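Peptidoglycan D,D-transpeptidase FtsI (Yersinia pestis, PDB 6SYN) probably cross-links peptidoglycan during cell division as a class B penicillin-binding protein, a D,D-transpeptidase that beta-lactam antibiotics bind. Local coordinates at residues V36-K41 with P102-R107; G133-E138 with G337-S342; G433-I438 with P465-R470. One frame throughout, in Å; residues are numbered along the deposited sequence. Where two conformers were deposited one is given.

Overall arrangement
The three contacts come one after another along the chain and sample the elongated molecule from its N-terminal part to its transpeptidase domain. Contact 1 joins strands 26-38 and 104-113 in the mixed sheet of the N-terminal region. Contact 2, its centre about 31 Å from that of contact 1, brings segment 133-138, which runs into helix 136-140, against a transpeptidase loop and so links the two parts. Contact 3 lies about 33 Å beyond contact 2, centre to centre, at one end of the five-stranded antiparallel sheet whose strand 437-446 lines the ligand pocket. Contacts 1 and 3, about 58 Å apart between centres, sit on opposite sides of the chain's centre, contact 1 toward the far end of the N-terminal part.

Contact 1 (V36-K41 with P102-R107); sequences VWADPK and PGIHLR
The indole of W37 lies between two side chains of the neighbouring strand. H105 lays its imidazole almost flat on the six-membered ring, an offset stack with centroids 4.0 Å apart and planes at 9°, and its CB sits over the five-membered ring as a CH-pi contact, 3.4 Å from that centroid. From the opposite face R107 reaches in with an extended chain: its CZ is 4.8 Å from the five-membered ring centroid, a cation-pi contact, while NE makes a salt bridge to E109. W37 is set up for this by a chi1 of 62°, which puts CG between the backbone N and the carbonyl carbon.

Behind the rings the strands run antiparallel. W37 and H105 form a hydrogen-bonded pair, W37 N to H105 O at 3.1 Å and H105 N to W37 O at 3.0 Å; D39 N to G103 O, 2.8 Å, adds a bond just past the end of the strands. On the other sheet face V36 CG2 meets L106 CD1 at 3.7 Å.

D39 then caps helix 40-45 through OD1 to E42 N. Strand 26-38 also pairs with strand 82-88 along its other edge, and I96 of helix 90-97 packs on V36, I104 and L106.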
ATOM      1  N   VAL A  36     -23.249  25.015   5.032  1.00 20.30           N
ATOM      2  CA  VAL A  36     -24.063  25.183   6.268  1.00 19.98           C
ATOM      3  C   VAL A  36     -23.254  24.631   7.439  1.00 19.96           C
ATOM      4  O   VAL A  36     -22.893  23.438   7.413  1.00 19.41           O
ATOM      5  CB  VAL A  36     -25.445  24.511   6.157  1.00 19.81           C
ATOM      6  CG1 VAL A  36     -26.236  24.630   7.453  1.00 19.56           C
ATOM      7  CG2 VAL A  36     -26.245  25.079   4.994  1.00 19.77           C
ATOM      8  N   TRP A  37     -22.975  25.492   8.416  1.00 20.22           N
ATOM      9  CA  TRP A  37     -22.269  25.126   9.666  1.00 20.50           C
ATOM     10  C   TRP A  37     -23.093  25.608  10.857  1.00 21.18           C
ATOM     11  O   TRP A  37     -23.908  26.528  10.686  1.00 21.32           O
ATOM     12  CB  TRP A  37     -20.843  25.681   9.668  1.00 20.14           C
ATOM     13  CG  TRP A  37     -20.729  27.173   9.614  1.00 20.04           C
ATOM     14  CD1 TRP A  37     -20.794  27.972   8.510  1.00 20.06           C
ATOM     15  CD2 TRP A  37     -20.458  28.046  10.722  1.00 19.78           C
ATOM     16  NE1 TRP A  37     -20.604  29.282   8.859  1.00 19.99           N
ATOM     17  CE2 TRP A  37     -20.390  29.358  10.210  1.00 19.86           C
ATOM     18  CE3 TRP A  37     -20.272  27.847  12.093  1.00 19.94           C
ATOM     19  CZ2 TRP A  37     -20.157  30.465  11.025  1.00 19.91           C
ATOM     20  CZ3 TRP A  37     -20.040  28.940  12.898  1.00 20.06           C
ATOM     21  CH2 TRP A  37     -19.986  30.231  12.370  1.00 19.79           C
ATOM     22  N   ALA A  38     -22.933  24.939  11.994  1.00 22.32           N
ATOM     23  CA  ALA A  38     -23.550  25.313  13.281  1.00 23.65           C
ATOM     24  C   ALA A  38     -22.435  25.785  14.213  1.00 25.31           C
ATOM     25  O   ALA A  38     -21.325  25.223  14.129  1.00 26.19           O
ATOM     26  CB  ALA A  38     -24.318  24.150  13.856  1.00 23.43           C
ATOM     27  N   ASP A  39     -22.705  26.831  14.997  1.00 27.49           N
ATOM     28  CA  ASP A  39     -21.855  27.283  16.131  1.00 28.40           C
ATOM     29  C   ASP A  39     -22.366  26.572  17.375  1.00 28.52           C
ATOM     30  O   ASP A  39     -23.169  27.136  18.109  1.00 28.49           O
ATOM     31  CB  ASP A  39     -21.916  28.803  16.312  1.00 28.78           C
ATOM     32  CG  ASP A  39     -20.993  29.348  17.393  1.00 28.91           C
ATOM     33  OD1 ASP A  39     -20.692  28.608  18.361  1.00 28.21           O
ATOM     34  OD2 ASP A  39     -20.584  30.514  17.259  1.00 28.97           O
ATOM     35  N   PRO A  40     -21.935  25.325  17.658  1.00 30.06           N
ATOM     36  CA  PRO A  40     -22.625  24.513  18.656  1.00 31.15           C
ATOM     37  C   PRO A  40     -22.768  25.246  19.999  1.00 32.24           C
ATOM     38  O   PRO A  40     -23.845  25.195  20.538  1.00 32.17           O
ATOM     39  CB  PRO A  40     -21.769  23.241  18.757  1.00 31.12           C
ATOM     40  CG  PRO A  40     -21.015  23.191  17.448  1.00 30.64           C
ATOM     41  CD  PRO A  40     -20.757  24.643  17.099  1.00 30.63           C
ATOM     42  N   LYS A  41     -21.723  25.935  20.478  1.00 34.00           N
ATOM     43  CA  LYS A  41     -21.779  26.704  21.753  1.00 34.92           C
ATOM     44  C   LYS A  41     -22.941  27.700  21.682  1.00 34.04           C
ATOM     45  O   LYS A  41     -23.833  27.636  22.551  1.00 33.64           O
ATOM     46  CB  LYS A  41     -20.474  27.452  22.046  1.00 36.30           C
ATOM     47  CG  LYS A  41     -20.440  28.148  23.405  1.00 37.47           C
ATOM     48  CD  LYS A  41     -19.395  29.237  23.534  1.00 37.98           C
ATOM     49  CE  LYS A  41     -19.772  30.294  24.552  1.00 38.20           C
ATOM     50  NZ  LYS A  41     -18.939  31.513  24.419  1.00 38.31           N
ATOM     51  N   PRO A 102     -30.840  30.593  15.593  1.00 24.06           N
ATOM     52  CA  PRO A 102     -29.601  31.085  16.189  1.00 24.09           C
ATOM     53  C   PRO A 102     -28.602  29.921  16.268  1.00 24.59           C
ATOM     54  O   PRO A 102     -29.019  28.825  16.620  1.00 25.64           O
ATOM     55  CB  PRO A 102     -30.041  31.615  17.560  1.00 24.07           C
ATOM     56  CG  PRO A 102     -31.282  30.809  17.894  1.00 24.16           C
ATOM     57  CD  PRO A 102     -31.941  30.501  16.565  1.00 24.02           C
ATOM     58  N   GLY A 103     -27.342  30.175  15.896  1.00 24.18           N
ATOM     59  CA  GLY A 103     -26.265  29.166  15.839  1.00 23.67           C
ATOM     60  C   GLY A 103     -26.157  28.512  14.470  1.00 23.25           C
ATOM     61  O   GLY A 103     -25.199  27.749  14.273  1.00 23.08           O
ATOM     62  N   ILE A 104     -27.105  28.786  13.564  1.00 22.43           N
ATOM     63  CA  ILE A 104     -27.137  28.255  12.168  1.00 21.94           C
ATOM     64  C   ILE A 104     -26.561  29.329  11.245  1.00 20.88           C
ATOM     65  O   ILE A 104     -27.010  30.481  11.349  1.00 20.77           O
ATOM     66  CB  ILE A 104     -28.571  27.861  11.750  1.00 21.89           C
ATOM     67  CG1 ILE A 104     -29.189  26.822  12.692  1.00 21.82           C
ATOM     68  CG2 ILE A 104     -28.605  27.398  10.299  1.00 21.65           C
ATOM     69  CD1 ILE A 104     -28.420  25.518  12.798  1.00 21.88           C
ATOM     70  N   HIS A 105     -25.633  28.952  10.365  1.00 20.19           N
ATOM     71  CA  HIS A 105     -24.891  29.892   9.484  1.00 20.27           C
ATOM     72  C   HIS A 105     -24.793  29.344   8.055  1.00 20.59           C
ATOM     73  O   HIS A 105     -24.489  28.144   7.885  1.00 19.90           O
ATOM     74  CB  HIS A 105     -23.489  30.167  10.041  1.00 19.93           C
ATOM     75  CG  HIS A 105     -23.462  30.797  11.394  1.00 19.92           C
ATOM     76  ND1 HIS A 105     -23.347  32.163  11.572  1.00 19.81           N
ATOM     77  CD2 HIS A 105     -23.498  30.257  12.632  1.00 19.79           C
ATOM     78  CE1 HIS A 105     -23.334  32.439  12.861  1.00 19.88           C
ATOM     79  NE2 HIS A 105     -23.424  31.287  13.533  1.00 19.97           N
ATOM     80  N   LEU A 106     -25.038  30.213   7.072  1.00 21.24           N
ATOM     81  CA  LEU A 106     -24.598  30.046   5.663  1.00 21.98           C
ATOM     82  C   LEU A 106     -23.327  30.879   5.460  1.00 22.43           C
ATOM     83  O   LEU A 106     -23.268  31.991   6.017  1.00 22.69           O
ATOM     84  CB  LEU A 106     -25.721  30.505   4.726  1.00 22.19           C
ATOM     85  CG  LEU A 106     -26.769  29.452   4.360  1.00 22.51           C
ATOM     86  CD1 LEU A 106     -26.216  28.450   3.356  1.00 22.72           C
ATOM     87  CD2 LEU A 106     -27.298  28.736   5.595  1.00 22.51           C
ATOM     88  N   ARG A 107     -22.338  30.351   4.734  1.00 23.22           N
ATOM     89  CA  ARG A 107     -21.195  31.142   4.198  1.00 24.18           C
ATOM     90  C   ARG A 107     -20.721  30.526   2.875  1.00 24.14           C
ATOM     91  O   ARG A 107     -20.746  29.283   2.745  1.00 23.09           O
ATOM     92  CB  ARG A 107     -20.057  31.274   5.219  1.00 24.93           C
ATOM     93  CG  ARG A 107     -19.271  30.003   5.514  1.00 25.84           C
ATOM     94  CD  ARG A 107     -17.873  30.302   6.040  1.00 26.64           C
ATOM     95  NE  ARG A 107     -17.035  29.107   6.111  1.00 27.08           N
ATOM     96  CZ  ARG A 107     -16.417  28.651   7.200  1.00 28.36           C
ATOM     97  NH1 ARG A 107     -16.514  29.290   8.355  1.00 28.54           N
ATOM     98  NH2 ARG A 107     -15.691  27.545   7.132  1.00 29.22           N
TER

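Contact 2 (G133-E138 with G337-S342); sequences GIEGVE and GLVGES
Van der Waals contacts of two neighbouring side chains of the 337-342 loop carry most of this meeting. L338 has CG anti to its carbonyl carbon and sends CD2 against the G136-V137 backbone: it lies 4.0 Å from V137 N, equally close to G136 C, and touches V137 CG2 at 4.2 Å, an apolar pair. V339 comes from the loop with CG1 in the crowded position between its own N and carbonyl carbon, and this methyl rests against a carboxylate oxygen of E135, 3.4 Å from OE2. The two side chains cross at about a right angle.

Polar bonding between the segments runs through a water. It donates to E135 OE2 at 2.6 Å and to V339 O at 3.2 Å, so it bridges a side chain on one part to a carbonyl on the other. E135 can serve it because its chain bends at chi2 (68°), folding the carboxylate back; there OE2 also takes a weak bond from G136 N.

Within the loop, L338 to E341 make a type II turn, G340 occupying its third position. The 3.5 Å closing bond from E341 N to L338 O is weak, but E341 reinforces the turn: OE2 accepts L338 N at 3.1 Å, while OE1 is held by L336 N and T334 OG1.

Further out, S140 OG bonds G337 O, and E138 makes salt bridges to R16 and R112. The whole is a small interdomain contact, helix 136-140 of the N-terminal part and the turn leading to it packed on a turn of the transpeptidase domain.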
ATOM      1  N   GLY A 133      -3.993  21.157   5.114  1.00 23.84           N
ATOM      2  CA  GLY A 133      -3.783  19.709   4.930  1.00 22.91           C
ATOM      3  C   GLY A 133      -3.318  19.067   6.226  1.00 22.42           C
ATOM      4  O   GLY A 133      -2.403  19.632   6.858  1.00 22.40           O
ATOM      5  N   ILE A 134      -3.938  17.950   6.626  1.00 21.80           N
ATOM      6  CA  ILE A 134      -3.612  17.219   7.890  1.00 21.62           C
ATOM      7  C   ILE A 134      -3.154  15.783   7.594  1.00 21.39           C
ATOM      8  O   ILE A 134      -2.724  15.112   8.557  1.00 21.16           O
ATOM      9  CB  ILE A 134      -4.799  17.244   8.876  1.00 21.79           C
ATOM     10  CG1 ILE A 134      -6.070  16.626   8.280  1.00 22.03           C
ATOM     11  CG2 ILE A 134      -5.037  18.660   9.375  1.00 21.77           C
ATOM     12  CD1 ILE A 134      -7.070  16.143   9.311  1.00 21.92           C
ATOM     13  N   GLU A 135      -3.219  15.323   6.337  1.00 20.87           N
ATOM     14  CA  GLU A 135      -2.847  13.930   5.967  1.00 20.71           C
ATOM     15  C   GLU A 135      -2.496  13.842   4.474  1.00 19.52           C
ATOM     16  O   GLU A 135      -3.008  14.652   3.672  1.00 18.66           O
ATOM     17  CB  GLU A 135      -3.976  12.973   6.371  1.00 21.65           C
ATOM     18  CG  GLU A 135      -3.748  11.517   5.983  1.00 22.66           C
ATOM     19  CD  GLU A 135      -2.619  10.794   6.706  1.00 23.50           C
ATOM     20  OE1 GLU A 135      -2.690  10.686   7.952  1.00 24.26           O
ATOM     21  OE2 GLU A 135      -1.677  10.325   6.022  1.00 23.79           O
ATOM     22  N   GLY A 136      -1.618  12.886   4.145  1.00 18.59           N
ATOM     23  CA  GLY A 136      -1.188  12.535   2.781  1.00 17.95           C
ATOM     24  C   GLY A 136      -0.543  13.699   2.053  1.00 17.35           C
ATOM     25  O   GLY A 136       0.064  14.573   2.704  1.00 17.03           O
ATOM     26  N   VAL A 137      -0.674  13.692   0.728  1.00 16.91           N
ATOM     27  CA  VAL A 137      -0.145  14.738  -0.190  1.00 16.61           C
ATOM     28  C   VAL A 137      -0.694  16.102   0.242  1.00 16.52           C
ATOM     29  O   VAL A 137       0.089  17.070   0.260  1.00 16.68           O
ATOM     30  CB  VAL A 137      -0.484  14.394  -1.653  1.00 16.16           C
ATOM     31  CG1 VAL A 137      -0.812  15.625  -2.478  1.00 16.12           C
ATOM     32  CG2 VAL A 137       0.636  13.590  -2.295  1.00 15.99           C
ATOM     33  N   GLU A 138      -1.984  16.166   0.583  1.00 16.40           N
ATOM     34  CA  GLU A 138      -2.680  17.415   0.997  1.00 16.24           C
ATOM     35  C   GLU A 138      -1.862  18.086   2.113  1.00 16.19           C
ATOM     36  O   GLU A 138      -1.593  19.296   1.994  1.00 15.67           O
ATOM     37  CB  GLU A 138      -4.128  17.102   1.389  1.00 16.09           C
ATOM     38  CG  GLU A 138      -5.070  18.287   1.279  1.00 16.09           C
ATOM     39  CD  GLU A 138      -5.501  18.666  -0.128  1.00 16.00           C
ATOM     40  OE1 GLU A 138      -4.763  19.423  -0.778  1.00 16.24           O
ATOM     41  OE2 GLU A 138      -6.582  18.223  -0.562  1.00 15.78           O
ATOM     42  N   GLY A 337       8.241  11.977   1.501  1.00 11.66           N
ATOM     43  CA  GLY A 337       7.848  13.198   2.231  1.00 11.77           C
ATOM     44  C   GLY A 337       6.467  13.085   2.852  1.00 11.95           C
ATOM     45  O   GLY A 337       5.969  14.109   3.349  1.00 12.12           O
ATOM     46  N   LEU A 338       5.870  11.892   2.838  1.00 12.19           N
ATOM     47  CA  LEU A 338       4.500  11.651   3.361  1.00 12.37           C
ATOM     48  C   LEU A 338       4.570  11.490   4.880  1.00 12.63           C
ATOM     49  O   LEU A 338       5.651  11.103   5.378  1.00 12.57           O
ATOM     50  CB  LEU A 338       3.914  10.408   2.687  1.00 12.39           C
ATOM     51  CG  LEU A 338       3.707  10.530   1.177  1.00 12.49           C
ATOM     52  CD1 LEU A 338       3.296   9.192   0.579  1.00 12.55           C
ATOM     53  CD2 LEU A 338       2.678  11.605   0.849  1.00 12.42           C
ATOM     54  N   VAL A 339       3.466  11.789   5.573  1.00 12.89           N
ATOM     55  CA  VAL A 339       3.407  11.864   7.064  1.00 13.08           C
ATOM     56  C   VAL A 339       3.312  10.446   7.634  1.00 13.25           C
ATOM     57  O   VAL A 339       2.455   9.672   7.155  1.00 13.47           O
ATOM     58  CB  VAL A 339       2.252  12.748   7.570  1.00 13.12           C
ATOM     59  CG1 VAL A 339       0.904  12.337   7.004  1.00 13.15           C
ATOM     60  CG2 VAL A 339       2.205  12.777   9.091  1.00 13.16           C
ATOM     61  N   GLY A 340       4.160  10.144   8.628  1.00 13.25           N
ATOM     62  CA  GLY A 340       4.284   8.820   9.271  1.00 13.20           C
ATOM     63  C   GLY A 340       5.086   7.830   8.435  1.00 13.20           C
ATOM     64  O   GLY A 340       5.084   6.633   8.781  1.00 13.32           O
ATOM     65  N   GLU A 341       5.762   8.295   7.381  1.00 13.05           N
ATOM     66  CA  GLU A 341       6.524   7.421   6.453  1.00 13.10           C
ATOM     67  C   GLU A 341       7.691   6.781   7.208  1.00 13.03           C
ATOM     68  O   GLU A 341       8.615   7.517   7.584  1.00 12.93           O
ATOM     69  CB  GLU A 341       7.024   8.214   5.248  1.00 13.08           C
ATOM     70  CG  GLU A 341       7.707   7.346   4.207  1.00 13.12           C
ATOM     71  CD  GLU A 341       7.973   8.056   2.892  1.00 13.15           C
ATOM     72  OE1 GLU A 341       8.732   7.505   2.067  1.00 13.22           O
ATOM     73  OE2 GLU A 341       7.426   9.161   2.701  1.00 12.95           O
ATOM     74  N   SER A 342       7.642   5.456   7.390  1.00 13.07           N
ATOM     75  CA  SER A 342       8.612   4.654   8.178  1.00 13.24           C
ATOM     76  C   SER A 342       9.649   3.980   7.268  1.00 13.31           C
ATOM     77  O   SER A 342       9.325   3.663   6.096  1.00 13.10           O
ATOM     78  CB  SER A 342       7.898   3.628   9.014  1.00 13.50           C
ATOM     79  OG  SER A 342       8.828   2.819   9.721  1.00 13.90           O
TER
HETATM   80  O   HOH W   1      -0.474   8.267   7.178  1.00 14.74           O

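Contact 3 (G433-I438 with P465-R470)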
ATOM      1  N   GLY A 433      -1.694 -15.007 -21.642  1.00 10.76           N
ATOM      2  CA  GLY A 433      -0.952 -14.418 -22.772  1.00 11.10           C
ATOM      3  C   GLY A 433       0.284 -13.656 -22.328  1.00 11.48           C
ATOM      4  O   GLY A 433       0.894 -12.990 -23.188  1.00 11.54           O
ATOM      5  N   TYR A 434       0.647 -13.747 -21.045  1.00 11.99           N
ATOM      6  CA  TYR A 434       1.812 -13.047 -20.443  1.00 12.39           C
ATOM      7  C   TYR A 434       2.583 -14.010 -19.538  1.00 12.74           C
ATOM      8  O   TYR A 434       1.949 -14.868 -18.883  1.00 12.97           O
ATOM      9  CB  TYR A 434       1.371 -11.840 -19.612  1.00 12.48           C
ATOM     10  CG  TYR A 434       0.791 -10.681 -20.386  1.00 12.58           C
ATOM     11  CD1 TYR A 434       1.601  -9.695 -20.924  1.00 12.52           C
ATOM     12  CD2 TYR A 434      -0.580 -10.550 -20.548  1.00 12.84           C
ATOM     13  CE1 TYR A 434       1.066  -8.618 -21.613  1.00 12.64           C
ATOM     14  CE2 TYR A 434      -1.132  -9.482 -21.240  1.00 12.81           C
ATOM     15  CZ  TYR A 434      -0.305  -8.511 -21.775  1.00 12.74           C
ATOM     16  OH  TYR A 434      -0.847  -7.457 -22.453  1.00 12.66           O
ATOM     17  N   ARG A 435       3.908 -13.846 -19.505  1.00 12.94           N
ATOM     18  CA  ARG A 435       4.844 -14.507 -18.560  1.00 13.09           C
ATOM     19  C   ARG A 435       5.070 -13.574 -17.370  1.00 12.60           C
ATOM     20  O   ARG A 435       5.228 -12.353 -17.601  1.00 12.56           O
ATOM     21  CB  ARG A 435       6.195 -14.776 -19.228  1.00 13.74           C
ATOM     22  CG  ARG A 435       6.123 -15.528 -20.549  1.00 14.25           C
ATOM     23  CD  ARG A 435       7.388 -15.319 -21.363  1.00 14.80           C
ATOM     24  NE  ARG A 435       8.604 -15.620 -20.616  1.00 15.23           N
ATOM     25  CZ  ARG A 435       9.836 -15.276 -20.990  1.00 15.89           C
ATOM     26  NH1 ARG A 435      10.038 -14.601 -22.113  1.00 15.98           N
ATOM     27  NH2 ARG A 435      10.871 -15.608 -20.235  1.00 16.17           N
ATOM     28  N   ILE A 436       5.100 -14.119 -16.149  1.00 12.05           N
ATOM     29  CA  ILE A 436       5.244 -13.318 -14.898  1.00 11.57           C
ATOM     30  C   ILE A 436       6.289 -13.967 -13.984  1.00 11.28           C
ATOM     31  O   ILE A 436       6.401 -15.201 -13.981  1.00 11.24           O
ATOM     32  CB  ILE A 436       3.893 -13.115 -14.172  0.50 11.49           C
ATOM     33  CG1 ILE A 436       3.349 -14.399 -13.540  0.50 11.42           C
ATOM     34  CG2 ILE A 436       2.869 -12.473 -15.097  0.50 11.45           C
ATOM     35  CD1 ILE A 436       2.105 -14.182 -12.709  0.50 11.38           C
ATOM     36  N   ALA A 437       7.025 -13.129 -13.251  1.00 11.00           N
ATOM     37  CA  ALA A 437       8.005 -13.513 -12.214  1.00 10.81           C
ATOM     38  C   ALA A 437       7.497 -13.028 -10.850  1.00 10.63           C
ATOM     39  O   ALA A 437       7.661 -11.828 -10.532  1.00 10.60           O
ATOM     40  CB  ALA A 437       9.357 -12.942 -12.556  1.00 10.83           C
ATOM     41  N   ILE A 438       6.885 -13.936 -10.087  1.00 10.43           N
ATOM     42  CA  ILE A 438       6.319 -13.668  -8.735  1.00 10.19           C
ATOM     43  C   ILE A 438       7.010 -14.554  -7.699  1.00 10.06           C
ATOM     44  O   ILE A 438       7.627 -15.567  -8.066  1.00  9.97           O
ATOM     45  CB  ILE A 438       4.798 -13.907  -8.707  1.00 10.25           C
ATOM     46  CG1 ILE A 438       4.441 -15.391  -8.847  1.00 10.22           C
ATOM     47  CG2 ILE A 438       4.106 -13.063  -9.761  1.00 10.31           C
ATOM     48  CD1 ILE A 438       3.065 -15.744  -8.323  1.00 10.17           C
ATOM     49  N   PRO A 465       5.889  -7.522 -17.779  1.00  9.56           N
ATOM     50  CA  PRO A 465       6.058  -8.901 -18.247  1.00  9.71           C
ATOM     51  C   PRO A 465       7.464  -9.425 -17.913  1.00  9.87           C
ATOM     52  O   PRO A 465       8.376  -8.629 -17.840  1.00  9.96           O
ATOM     53  CB  PRO A 465       5.875  -8.828 -19.772  1.00  9.75           C
ATOM     54  CG  PRO A 465       5.223  -7.478 -20.013  1.00  9.78           C
ATOM     55  CD  PRO A 465       5.715  -6.581 -18.892  1.00  9.70           C
ATOM     56  N   ALA A 466       7.620 -10.736 -17.732  1.00 10.08           N
ATOM     57  CA  ALA A 466       8.884 -11.343 -17.248  1.00 10.30           C
ATOM     58  C   ALA A 466       9.958 -11.359 -18.350  1.00 10.46           C
ATOM     59  O   ALA A 466      11.112 -11.683 -18.022  1.00 10.61           O
ATOM     60  CB  ALA A 466       8.622 -12.723 -16.709  1.00 10.37           C
ATOM     61  N   SER A 467       9.602 -11.038 -19.598  1.00 10.60           N
ATOM     62  CA  SER A 467      10.543 -10.916 -20.745  1.00 10.76           C
ATOM     63  C   SER A 467      11.327  -9.610 -20.627  1.00 10.79           C
ATOM     64  O   SER A 467      12.512  -9.583 -20.995  1.00 10.75           O
ATOM     65  CB  SER A 467       9.811 -10.949 -22.054  1.00 10.87           C
ATOM     66  OG  SER A 467       9.181 -12.203 -22.242  1.00 11.06           O
ATOM     67  N   ASN A 468      10.642  -8.580 -20.135  1.00 10.96           N
ATOM     68  CA  ASN A 468      11.047  -7.154 -20.159  1.00 10.97           C
ATOM     69  C   ASN A 468      10.161  -6.443 -19.142  1.00 11.20           C
ATOM     70  O   ASN A 468       9.193  -5.784 -19.516  1.00 11.33           O
ATOM     71  CB  ASN A 468      10.906  -6.589 -21.575  1.00 10.86           C
ATOM     72  CG  ASN A 468      11.624  -5.276 -21.793  1.00 10.76           C
ATOM     73  OD1 ASN A 468      12.297  -4.760 -20.905  1.00 10.81           O
ATOM     74  ND2 ASN A 468      11.501  -4.739 -22.992  1.00 10.66           N
ATOM     75  N   PRO A 469      10.406  -6.636 -17.826  1.00 11.37           N
ATOM     76  CA  PRO A 469       9.528  -6.101 -16.789  1.00 11.53           C
ATOM     77  C   PRO A 469       9.324  -4.589 -16.926  1.00 11.78           C
ATOM     78  O   PRO A 469      10.282  -3.885 -17.187  1.00 11.96           O
ATOM     79  CB  PRO A 469      10.260  -6.403 -15.476  1.00 11.52           C
ATOM     80  CG  PRO A 469      11.145  -7.585 -15.805  1.00 11.48           C
ATOM     81  CD  PRO A 469      11.535  -7.388 -17.256  1.00 11.49           C
ATOM     82  N   ARG A 470       8.079  -4.152 -16.750  1.00 11.95           N
ATOM     83  CA  ARG A 470       7.677  -2.727 -16.780  1.00 12.04           C
ATOM     84  C   ARG A 470       7.122  -2.333 -15.410  1.00 11.74           C
ATOM     85  O   ARG A 470       7.363  -1.185 -14.984  1.00 11.92           O
ATOM     86  CB  ARG A 470       6.664  -2.513 -17.909  1.00 12.50           C
ATOM     87  CG  ARG A 470       7.299  -2.469 -19.293  1.00 12.84           C
ATOM     88  CD  ARG A 470       8.055  -1.173 -19.533  1.00 13.25           C
ATOM     89  NE  ARG A 470       7.159  -0.028 -19.406  1.00 13.68           N
ATOM     90  CZ  ARG A 470       6.393   0.457 -20.383  1.00 13.99           C
ATOM     91  NH1 ARG A 470       6.416  -0.090 -21.587  1.00 14.12           N
ATOM     92  NH2 ARG A 470       5.600   1.490 -20.152  1.00 14.17           N
TER
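In the transpeptidase domain, which has the penicillin-binding protein and beta-lactamase fold, segment 433-438 leads into strand 437-446 of the five-stranded antiparallel sheet. Segment 465-470 is the connection between strands 455-464 and 471-478; it opens with a cis peptide before P465 and makes a type I turn from P465 to N468, closed by N468 N to P465 O at 3.2 Å. Beyond I438 the strand carries T440, G441 and T442 of the ligand pocket, T440 and G441 probably the second and third residues of the family's KTG motif, with T442 just after it; the contact itself is remote from it, with the I436 side chain about 14 Å from the bound ligand.

A466 and A437 point their methyls toward each other, CB to CB 4.2 Å, and A466 CB also rests on the I436 to A437 peptide, 3.8 Å from A437 N. Y434 brings CD1 to 4.3 Å from P465 CG, its hydroxyl being bonded to I508 O. R435, the next residue, bends at chi3 (53°) so that one face of its guanidinium lies over S467 CA. The polar ends find partners outside the two segments: R435 NH2 makes a salt bridge to E417, and S467 OG bonds D511 OD1. One backbone bond joins the segments, A466 N to R435 O at 2.9 Å, its donor standing 48° out of the carbonyl plane.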